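Local coordinates for protein rRNA adenine N-6-methyltransferase (Saccharopolyspora erythraea, PDB 6NVM) that dimethylates N6 of one adenine in 23S rRNA, using S-adenosyl-L-methionine as methyl donor, and so gives resistance to macrolide, lincosamide and streptogramin B antibiotics, at residues A162-Q167 with M216-R221; T188-E193 with P224-A229; L266-V271 with L288-D293. One frame throughout, in Å; residues are numbered along the deposited sequence. Where two conformers were deposited one is given.

Interaction 1: A162-Q167 with M216-R221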
loop_
_atom_site.group_PDB
_atom_site.type_symbol
_atom_site.label_atom_id
_atom_site.label_comp_id
_atom_site.label_asym_id
_atom_site.label_seq_id
_atom_site.Cartn_x
_atom_site.Cartn_y
_atom_site.Cartn_z
ATOM N N ALA A 162 -0.212 6.550 1.288
ATOM C CA ALA A 162 0.111 6.276 -0.103
ATOM C C ALA A 162 -1.185 5.873 -0.783
ATOM O O ALA A 162 -1.823 4.898 -0.375
ATOM C CB ALA A 162 1.165 5.176 -0.240
ATOM N N THR A 163 -1.583 6.636 -1.793
ATOM C CA THR A 163 -2.815 6.403 -2.530
ATOM C C THR A 163 -2.424 6.016 -3.947
ATOM O O THR A 163 -1.718 6.771 -4.624
ATOM C CB THR A 163 -3.698 7.650 -2.516
ATOM O OG1 THR A 163 -3.997 7.998 -1.159
ATOM C CG2 THR A 163 -5.003 7.411 -3.262
ATOM N N MET A 164 -2.886 4.853 -4.396
ATOM C CA MET A 164 -2.404 4.275 -5.639
ATOM C C MET A 164 -3.562 3.739 -6.460
ATOM O O MET A 164 -4.490 3.129 -5.919
ATOM C CB MET A 164 -1.407 3.141 -5.368
ATOM C CG MET A 164 -0.083 3.617 -4.823
ATOM S SD MET A 164 0.908 2.260 -4.171
ATOM C CE MET A 164 0.042 1.908 -2.645
ATOM N N VAL A 165 -3.492 3.970 -7.768
ATOM C CA VAL A 165 -4.356 3.317 -8.739
ATOM C C VAL A 165 -3.566 2.139 -9.289
ATOM O O VAL A 165 -2.489 2.326 -9.871
ATOM C CB VAL A 165 -4.776 4.276 -9.863
ATOM C CG1 VAL A 165 -5.655 3.554 -10.879
ATOM C CG2 VAL A 165 -5.487 5.479 -9.288
ATOM N N THR A 166 -4.080 0.929 -9.082
ATOM C CA THR A 166 -3.422 -0.301 -9.510
ATOM C C THR A 166 -4.418 -1.163 -10.273
ATOM O O THR A 166 -5.603 -0.843 -10.372
ATOM C CB THR A 166 -2.863 -1.083 -8.312
ATOM O OG1 THR A 166 -3.945 -1.645 -7.553
ATOM C CG2 THR A 166 -2.036 -0.178 -7.411
ATOM N N GLN A 167 -3.937 -2.281 -10.805
ATOM C CA GLN A 167 -4.859 -3.281 -11.320
ATOM C C GLN A 167 -5.763 -3.764 -10.193
ATOM O O GLN A 167 -5.378 -3.775 -9.019
ATOM C CB GLN A 167 -4.101 -4.458 -11.937
ATOM C CG GLN A 167 -3.443 -4.130 -13.265
ATOM C CD GLN A 167 -2.925 -5.363 -13.983
ATOM O OE1 GLN A 167 -2.864 -6.451 -13.410
ATOM N NE2 GLN A 167 -2.555 -5.197 -15.246
ATOM N N MET A 216 -6.337 1.948 -4.017
ATOM C CA MET A 216 -5.996 1.396 -2.717
ATOM C C MET A 216 -5.127 2.403 -1.979
ATOM O O MET A 216 -4.466 3.247 -2.590
ATOM C CB MET A 216 -5.268 0.045 -2.842
ATOM C CG MET A 216 -3.927 0.108 -3.555
ATOM S SD MET A 216 -3.058 -1.482 -3.562
ATOM C CE MET A 216 -2.745 -1.711 -1.817
ATOM N N ARG A 217 -5.132 2.306 -0.653
ATOM C CA ARG A 217 -4.417 3.251 0.190
ATOM C C ARG A 217 -3.686 2.517 1.302
ATOM O O ARG A 217 -4.233 1.598 1.913
ATOM C CB ARG A 217 -5.382 4.286 0.785
ATOM C CG ARG A 217 -4.738 5.298 1.727
ATOM C CD ARG A 217 -5.743 6.383 2.125
ATOM N NE ARG A 217 -6.958 5.800 2.692
ATOM C CZ ARG A 217 -8.085 6.468 2.906
ATOM N NH1 ARG A 217 -8.172 7.755 2.602
ATOM N NH2 ARG A 217 -9.134 5.844 3.423
ATOM N N LEU A 218 -2.441 2.916 1.533
ATOM C CA LEU A 218 -1.692 2.556 2.731
ATOM C C LEU A 218 -1.678 3.747 3.677
ATOM O O LEU A 218 -1.498 4.887 3.244
ATOM C CB LEU A 218 -0.247 2.168 2.399
ATOM C CG LEU A 218 -0.000 1.135 1.308
ATOM C CD1 LEU A 218 1.494 0.844 1.201
ATOM C CD2 LEU A 218 -0.773 -0.126 1.596
ATOM N N ARG A 219 -1.873 3.489 4.967
ATOM C CA ARG A 219 -1.715 4.509 5.997
ATOM C C ARG A 219 -0.696 3.998 7.001
ATOM O O ARG A 219 -0.887 2.928 7.587
ATOM C CB ARG A 219 -3.039 4.828 6.702
ATOM C CG ARG A 219 -4.211 5.083 5.756
ATOM C CD ARG A 219 -5.484 5.484 6.504
ATOM N NE ARG A 219 -5.360 6.827 7.060
ATOM C CZ ARG A 219 -4.992 7.105 8.305
ATOM N NH1 ARG A 219 -4.724 6.133 9.168
ATOM N NH2 ARG A 219 -4.892 8.370 8.690
ATOM N N ARG A 220 0.382 4.756 7.197
ATOM C CA ARG A 220 1.337 4.427 8.246
ATOM C C ARG A 220 0.735 4.796 9.596
ATOM O O ARG A 220 0.381 5.958 9.825
ATOM C CB ARG A 220 2.656 5.162 8.026
ATOM C CG ARG A 220 3.790 4.629 8.898
ATOM C CD ARG A 220 5.099 5.315 8.594
ATOM N NE ARG A 220 5.110 6.680 9.108
ATOM C CZ ARG A 220 5.288 6.997 10.387
ATOM N NH1 ARG A 220 5.468 6.047 11.296
ATOM N NH2 ARG A 220 5.286 8.272 10.757
ATOM N N ARG A 221 0.609 3.810 10.484
ATOM C CA ARG A 221 -0.035 4.036 11.772
ATOM C C ARG A 221 0.776 5.012 12.610
ATOM O O ARG A 221 2.002 4.898 12.712
ATOM C CB ARG A 221 -0.193 2.718 12.537
ATOM C CG ARG A 221 -0.948 1.628 11.790
ATOM C CD ARG A 221 -1.025 0.348 12.626
ATOM N NE ARG A 221 -1.617 -0.760 11.880
ATOM C CZ ARG A 221 -2.921 -0.995 11.779
ATOM N NH1 ARG A 221 -3.802 -0.194 12.371
ATOM N NH2 ARG A 221 -3.346 -2.032 11.071
#

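Interaction 2: T188-E193 with P224-A229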
loop_
_atom_site.group_PDB
_atom_site.type_symbol
_atom_site.label_atom_id
_atom_site.label_comp_id
_atom_site.label_asym_id
_atom_site.label_seq_id
_atom_site.Cartn_x
_atom_site.Cartn_y
_atom_site.Cartn_z
ATOM N N THR A 188 3.368 -6.438 7.495
ATOM C CA THR A 188 3.448 -5.002 7.742
ATOM C C THR A 188 2.228 -4.447 8.467
ATOM O O THR A 188 2.225 -3.262 8.820
ATOM C CB THR A 188 3.630 -4.240 6.419
ATOM O OG1 THR A 188 2.503 -4.470 5.567
ATOM C CG2 THR A 188 4.901 -4.683 5.712
ATOM N N TRP A 189 1.209 -5.268 8.707
ATOM C CA TRP A 189 -0.002 -4.800 9.375
ATOM C C TRP A 189 0.263 -4.097 10.699
ATOM O O TRP A 189 -0.473 -3.148 11.019
ATOM C CB TRP A 189 -0.944 -5.994 9.590
ATOM C CG TRP A 189 -2.336 -5.606 9.948
ATOM C CD1 TRP A 189 -2.898 -5.603 11.193
ATOM C CD2 TRP A 189 -3.355 -5.162 9.048
ATOM N NE1 TRP A 189 -4.205 -5.182 11.121
ATOM C CE2 TRP A 189 -4.509 -4.907 9.814
ATOM C CE3 TRP A 189 -3.404 -4.958 7.667
ATOM C CZ2 TRP A 189 -5.701 -4.463 9.244
ATOM C CZ3 TRP A 189 -4.587 -4.513 7.103
ATOM C CH2 TRP A 189 -5.719 -4.274 7.889
ATOM N N PRO A 190 1.241 -4.501 11.515
ATOM C CA PRO A 190 1.509 -3.742 12.744
ATOM C C PRO A 190 1.981 -2.325 12.484
ATOM O O PRO A 190 1.877 -1.489 13.387
ATOM C CB PRO A 190 2.586 -4.575 13.447
ATOM C CG PRO A 190 2.411 -5.947 12.910
ATOM C CD PRO A 190 2.012 -5.754 11.477
ATOM N N LEU A 191 2.475 -2.022 11.281
ATOM C CA LEU A 191 2.951 -0.685 10.943
ATOM C C LEU A 191 2.037 0.065 9.990
ATOM O O LEU A 191 1.996 1.295 10.047
ATOM C CB LEU A 191 4.346 -0.751 10.309
ATOM C CG LEU A 191 5.475 -1.402 11.111
ATOM C CD1 LEU A 191 6.796 -1.304 10.344
ATOM C CD2 LEU A 191 5.599 -0.764 12.474
ATOM N N PHE A 192 1.298 -0.643 9.131
ATOM C CA PHE A 192 0.498 -0.034 8.077
ATOM C C PHE A 192 -0.911 -0.603 8.038
ATOM O O PHE A 192 -1.106 -1.815 8.161
ATOM C CB PHE A 192 1.131 -0.263 6.705
ATOM C CG PHE A 192 2.248 0.675 6.393
ATOM C CD1 PHE A 192 3.545 0.384 6.781
ATOM C CD2 PHE A 192 2.002 1.851 5.702
ATOM C CE1 PHE A 192 4.570 1.252 6.497
ATOM C CE2 PHE A 192 3.030 2.715 5.408
ATOM C CZ PHE A 192 4.311 2.416 5.810
ATOM N N GLU A 193 -1.885 0.278 7.842
ATOM C CA GLU A 193 -3.218 -0.118 7.410
ATOM C C GLU A 193 -3.230 -0.215 5.886
ATOM O O GLU A 193 -2.597 0.589 5.195
ATOM C CB GLU A 193 -4.270 0.889 7.893
ATOM C CG GLU A 193 -4.225 1.184 9.393
ATOM C CD GLU A 193 -5.128 2.348 9.803
ATOM O OE1 GLU A 193 -5.653 3.050 8.919
ATOM O OE2 GLU A 193 -5.311 2.558 11.021
ATOM N N PRO A 224 2.642 2.296 16.111
ATOM C CA PRO A 224 2.706 0.902 15.657
ATOM C C PRO A 224 2.068 -0.044 16.661
ATOM O O PRO A 224 2.131 0.173 17.873
ATOM C CB PRO A 224 4.210 0.644 15.530
ATOM C CG PRO A 224 4.805 1.990 15.319
ATOM C CD PRO A 224 3.978 2.912 16.152
ATOM N N LEU A 225 1.454 -1.115 16.140
ATOM C CA LEU A 225 0.805 -2.095 17.006
ATOM C C LEU A 225 1.812 -2.979 17.730
ATOM O O LEU A 225 1.471 -3.575 18.757
ATOM C CB LEU A 225 -0.153 -2.975 16.200
ATOM C CG LEU A 225 -1.192 -2.293 15.308
ATOM C CD1 LEU A 225 -2.165 -3.322 14.761
ATOM C CD2 LEU A 225 -1.927 -1.198 16.054
ATOM N N LEU A 226 3.026 -3.091 17.203
ATOM C CA LEU A 226 4.128 -3.769 17.866
ATOM C C LEU A 226 5.408 -3.027 17.525
ATOM O O LEU A 226 5.505 -2.366 16.489
ATOM C CB LEU A 226 4.255 -5.234 17.433
ATOM C CG LEU A 226 3.061 -6.154 17.661
ATOM C CD1 LEU A 226 3.243 -7.453 16.876
ATOM C CD2 LEU A 226 2.890 -6.446 19.141
ATOM N N GLU A 227 6.405 -3.158 18.397
ATOM C CA GLU A 227 7.682 -2.490 18.197
ATOM C C GLU A 227 8.814 -3.371 18.704
ATOM O O GLU A 227 8.603 -4.317 19.466
ATOM C CB GLU A 227 7.724 -1.134 18.914
ATOM C CG GLU A 227 7.595 -1.243 20.431
ATOM C CD GLU A 227 7.729 0.096 21.132
ATOM O OE1 GLU A 227 8.145 1.076 20.477
ATOM O OE2 GLU A 227 7.420 0.164 22.342
ATOM N N GLY A 228 10.025 -3.040 18.263
ATOM C CA GLY A 228 11.217 -3.655 18.821
ATOM C C GLY A 228 11.257 -5.156 18.614
ATOM O O GLY A 228 10.932 -5.676 17.539
ATOM N N ALA A 229 11.675 -5.866 19.665
ATOM C CA ALA A 229 11.866 -7.307 19.568
ATOM C C ALA A 229 10.540 -8.045 19.446
ATOM O O ALA A 229 10.473 -9.086 18.782
ATOM C CB ALA A 229 12.641 -7.817 20.784
#

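Interaction 3: L266-V271 with L288-D293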
loop_
_atom_site.group_PDB
_atom_site.type_symbol
_atom_site.label_atom_id
_atom_site.label_comp_id
_atom_site.label_asym_id
_atom_site.label_seq_id
_atom_site.Cartn_x
_atom_site.Cartn_y
_atom_site.Cartn_z
ATOM N N LEU A 266 -4.274 -20.726 18.892
ATOM C CA LEU A 266 -5.250 -20.904 17.822
ATOM C C LEU A 266 -6.659 -20.603 18.317
ATOM O O LEU A 266 -7.406 -19.846 17.685
ATOM C CB LEU A 266 -5.160 -22.327 17.268
ATOM C CG LEU A 266 -3.884 -22.640 16.488
ATOM C CD1 LEU A 266 -3.764 -24.142 16.249
ATOM C CD2 LEU A 266 -3.854 -21.890 15.163
ATOM N N ASP A 267 -7.034 -21.174 19.466
ATOM C CA ASP A 267 -8.371 -20.943 19.998
ATOM C C ASP A 267 -8.581 -19.467 20.335
ATOM O O ASP A 267 -9.645 -18.905 20.058
ATOM C CB ASP A 267 -8.606 -21.818 21.230
ATOM C CG ASP A 267 -8.863 -23.285 20.882
ATOM O OD1 ASP A 267 -8.905 -23.635 19.679
ATOM O OD2 ASP A 267 -9.031 -24.095 21.821
ATOM N N HIS A 268 -7.577 -18.826 20.939
ATOM C CA HIS A 268 -7.679 -17.404 21.254
ATOM C C HIS A 268 -7.916 -16.577 19.996
ATOM O O HIS A 268 -8.722 -15.635 20.000
ATOM C CB HIS A 268 -6.406 -16.947 21.979
ATOM C CG HIS A 268 -6.393 -15.492 22.325
ATOM N ND1 HIS A 268 -7.353 -14.911 23.126
ATOM C CD2 HIS A 268 -5.538 -14.498 21.978
ATOM C CE1 HIS A 268 -7.090 -13.620 23.256
ATOM N NE2 HIS A 268 -5.995 -13.346 22.569
ATOM N N ALA A 269 -7.228 -16.917 18.906
ATOM C CA ALA A 269 -7.366 -16.195 17.653
ATOM C C ALA A 269 -8.613 -16.586 16.875
ATOM O O ALA A 269 -8.960 -15.896 15.910
ATOM C CB ALA A 269 -6.132 -16.426 16.779
ATOM N N GLY A 270 -9.299 -17.655 17.268
ATOM C CA GLY A 270 -10.422 -18.130 16.487
ATOM C C GLY A 270 -10.014 -18.766 15.177
ATOM O O GLY A 270 -10.759 -18.679 14.195
ATOM N N VAL A 271 -8.850 -19.412 15.141
ATOM C CA VAL A 271 -8.284 -19.997 13.932
ATOM C C VAL A 271 -8.235 -21.509 14.096
ATOM O O VAL A 271 -7.857 -22.015 15.157
ATOM C CB VAL A 271 -6.878 -19.425 13.660
ATOM C CG1 VAL A 271 -6.205 -20.134 12.504
ATOM C CG2 VAL A 271 -6.972 -17.912 13.392
ATOM N N LEU A 288 -3.257 -14.374 17.567
ATOM C CA LEU A 288 -2.425 -15.571 17.615
ATOM C C LEU A 288 -1.075 -15.264 18.249
ATOM O O LEU A 288 -0.602 -16.000 19.124
ATOM C CB LEU A 288 -2.250 -16.132 16.201
ATOM C CG LEU A 288 -1.576 -17.495 16.030
ATOM C CD1 LEU A 288 -2.484 -18.607 16.548
ATOM C CD2 LEU A 288 -1.219 -17.725 14.560
ATOM N N PHE A 289 -0.439 -14.172 17.815
ATOM C CA PHE A 289 0.872 -13.819 18.348
ATOM C C PHE A 289 0.774 -13.421 19.812
ATOM O O PHE A 289 1.629 -13.790 20.622
ATOM C CB PHE A 289 1.491 -12.682 17.533
ATOM C CG PHE A 289 2.791 -12.188 18.103
ATOM C CD1 PHE A 289 3.932 -12.965 18.019
ATOM C CD2 PHE A 289 2.865 -10.961 18.745
ATOM C CE1 PHE A 289 5.126 -12.529 18.555
ATOM C CE2 PHE A 289 4.060 -10.517 19.285
ATOM C CZ PHE A 289 5.191 -11.304 19.192
ATOM N N GLU A 290 -0.266 -12.662 20.161
ATOM C CA GLU A 290 -0.469 -12.241 21.541
ATOM C C GLU A 290 -0.398 -13.427 22.493
ATOM O O GLU A 290 0.324 -13.396 23.493
ATOM C CB GLU A 290 -1.818 -11.533 21.649
ATOM C CG GLU A 290 -2.189 -11.050 23.037
ATOM C CD GLU A 290 -3.547 -10.361 23.056
ATOM O OE1 GLU A 290 -4.490 -10.866 22.397
ATOM O OE2 GLU A 290 -3.663 -9.308 23.716
ATOM N N ARG A 291 -1.146 -14.489 22.193
ATOM C CA ARG A 291 -1.163 -15.643 23.084
ATOM C C ARG A 291 0.132 -16.436 22.988
ATOM O O ARG A 291 0.636 -16.938 24.000
ATOM C CB ARG A 291 -2.366 -16.536 22.771
ATOM C CG ARG A 291 -2.494 -17.751 23.691
ATOM C CD ARG A 291 -2.574 -17.348 25.169
ATOM N NE ARG A 291 -2.666 -18.512 26.046
ATOM C CZ ARG A 291 -1.623 -19.230 26.456
ATOM N NH1 ARG A 291 -0.392 -18.908 26.071
ATOM N NH2 ARG A 291 -1.809 -20.274 27.253
ATOM N N LEU A 292 0.691 -16.568 21.782
ATOM C CA LEU A 292 1.937 -17.313 21.649
ATOM C C LEU A 292 3.085 -16.625 22.369
ATOM O O LEU A 292 3.979 -17.299 22.890
ATOM C CB LEU A 292 2.298 -17.500 20.180
ATOM C CG LEU A 292 1.486 -18.547 19.419
ATOM C CD1 LEU A 292 1.921 -18.558 17.984
ATOM C CD2 LEU A 292 1.651 -19.932 20.031
ATOM N N ASP A 293 3.077 -15.297 22.412
ATOM C CA ASP A 293 4.203 -14.544 22.943
ATOM C C ASP A 293 4.186 -14.429 24.461
ATOM O O ASP A 293 5.051 -13.745 25.021
ATOM C CB ASP A 293 4.234 -13.149 22.320
ATOM C CG ASP A 293 5.612 -12.528 22.357
ATOM O OD1 ASP A 293 6.592 -13.242 22.049
ATOM O OD2 ASP A 293 5.713 -11.320 22.661
#

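Interaction 1: A162-Q167 with M216-R221
A162 and L218 meet across two antiparallel strands, with A162 CB 4.2 Å from L218 CB on one face of the sheet. M164 lies on the same face. It was modelled in two conformers, and in one of them its CE is 4.0 Å from L218 CG, the two side chains running obliquely to each other. That methyl contact is therefore less certain than the rest.

M216 also lies on this face but leads toward T166. With chi1 at 63°, its CG stands between the backbone N and the carbonyl carbon, and SD beyond it comes to 4.1 Å from T166 OG1 and almost as near to CG2. The two side chains cross at about a right angle. The T166 hydroxyl itself donates to Q167 O.

On the other face, T163 and R217 lie side by side and point the same way. The aliphatic CG of R217 is 4.0 Å from T163 OG1, and its guanidinium leads away to T65 O and E195.

The backbones pair A162 with L218 and M164 with M216, each by two hydrogen bonds. M164 N donates to M216 O at 2.9 Å. T163 and R217 form the non-hydrogen-bonded pair between them.

This pair is where the class I methyltransferase sheet, order 3-2-1-4-5-7-6, turns from parallel to antiparallel. Strand 159-167 also pairs with the parallel strand 135-140, and strand 213-220 with the antiparallel strand 192-200. Helices 146-155 and 168-175 cover the methionine face; helix 56-65 packs on T163.

Interaction 2: T188-E193 with P224-A229
The backbones of P190 and L225 come together with their CA atoms 4.6 Å apart, and one hydrogen bond joins them. L225 N donates to P190 O at 2.8 Å with an N-H...O angle of 165°. The donor lies in the carbonyl plane, on a lone pair of the oxygen. The same oxygen receives a CA-H contact from P224, whose CA is 3.4 Å from P190 O.

L225 lays its side chain over the backbone of P190. L225 CG, anti to the carbonyl carbon of its own residue (chi1 -52°), is 3.7 Å from P190 O, and L225 CB is 4.2 Å from P190 CB. Farther out, the CD1 methyl of L225 comes obliquely to the indole of W189.

The segment 188-193 is the turn that leads from helix 183-188 into strand 192-200, the outermost strand on this side of the methyltransferase sheet. T188 O accepts from both L191 N and F192 N, which holds the turn closed. The segment 224-229 follows strand 213-220 and leads into helix 228-243, so the contact lies where the sheet passes into the C-terminal helices.

L191 meets P224 beside this bond. L191 CD2 is 3.6 Å from P224 CB, and the two side chains lie at a slant to one another. P190 also turns its ring atom CG to L226 CD1, at 4.3 Å.

W189 O takes a hydrogen bond from R221, which also makes a cation-pi contact with the W189 ring. Helix 282-292 touches W189 and L225 through L286, and L231 and Y234 of helix 228-243 touch P190 and L226.

Interaction 3: L266-V271 with L288-D293
A histidine-carboxylate hydrogen bond ties the end of helix 259-269 to helix 282-292. H268 NE2 donates to E290 OE1 at 2.9 Å, and the N-H...O angle of 171° is nearly straight. The oxygen lies in the plane of the imidazole, at its edge. The imidazole meets the carboxylate differently, from above its plane, and the two planes are 53° apart. E290 reaches across with its chain extended beyond CG. R291 CB comes obliquely to the same ring, 3.9 Å from H268 CD2.

Both helices belong to the helical C-terminal part of the protein, away from the predicted S-adenosyl-L-methionine residues. Helix 259-269 ends at G270 in a Schellman motif: V271 N bonds to L266 O and G270 N to D267 O, with positive phi at G270.

Deeper in, the contact is apolar. A269 CB is 3.6 Å from L288 N and 3.9 Å from L288 CB. With CG anti to the backbone N (chi1 -172°), the L288 branch lies by helix 259-269, and its CD1 is 3.8 Å from L266 CD2. These two side chains lie side by side and point the same way. M237 of helix 228-243 and L253 of helix 249-254 also touch L288.

In the fold
Interaction 1 lies in the core, near the centre of the chain. Interaction 2 is a surface contact, and interaction 3 is partly buried among the C-terminal helices. Chemistry follows place: paired strands share a ladder of backbone bonds, and the two loops share one. The helices share no backbone-to-backbone bond and meet through a side-chain hydrogen bond and apolar contacts. Interactions 1 and 2 reach the same sheet, and their segments alternate along the chain. They touch where R221 N lies 2.9 Å from L191 O, a probable hydrogen bond. Interaction 2 meets interaction 3 by packing of L226 on F289. Interactions 1 and 3 do not touch; their nearest atoms are about 13 Å apart.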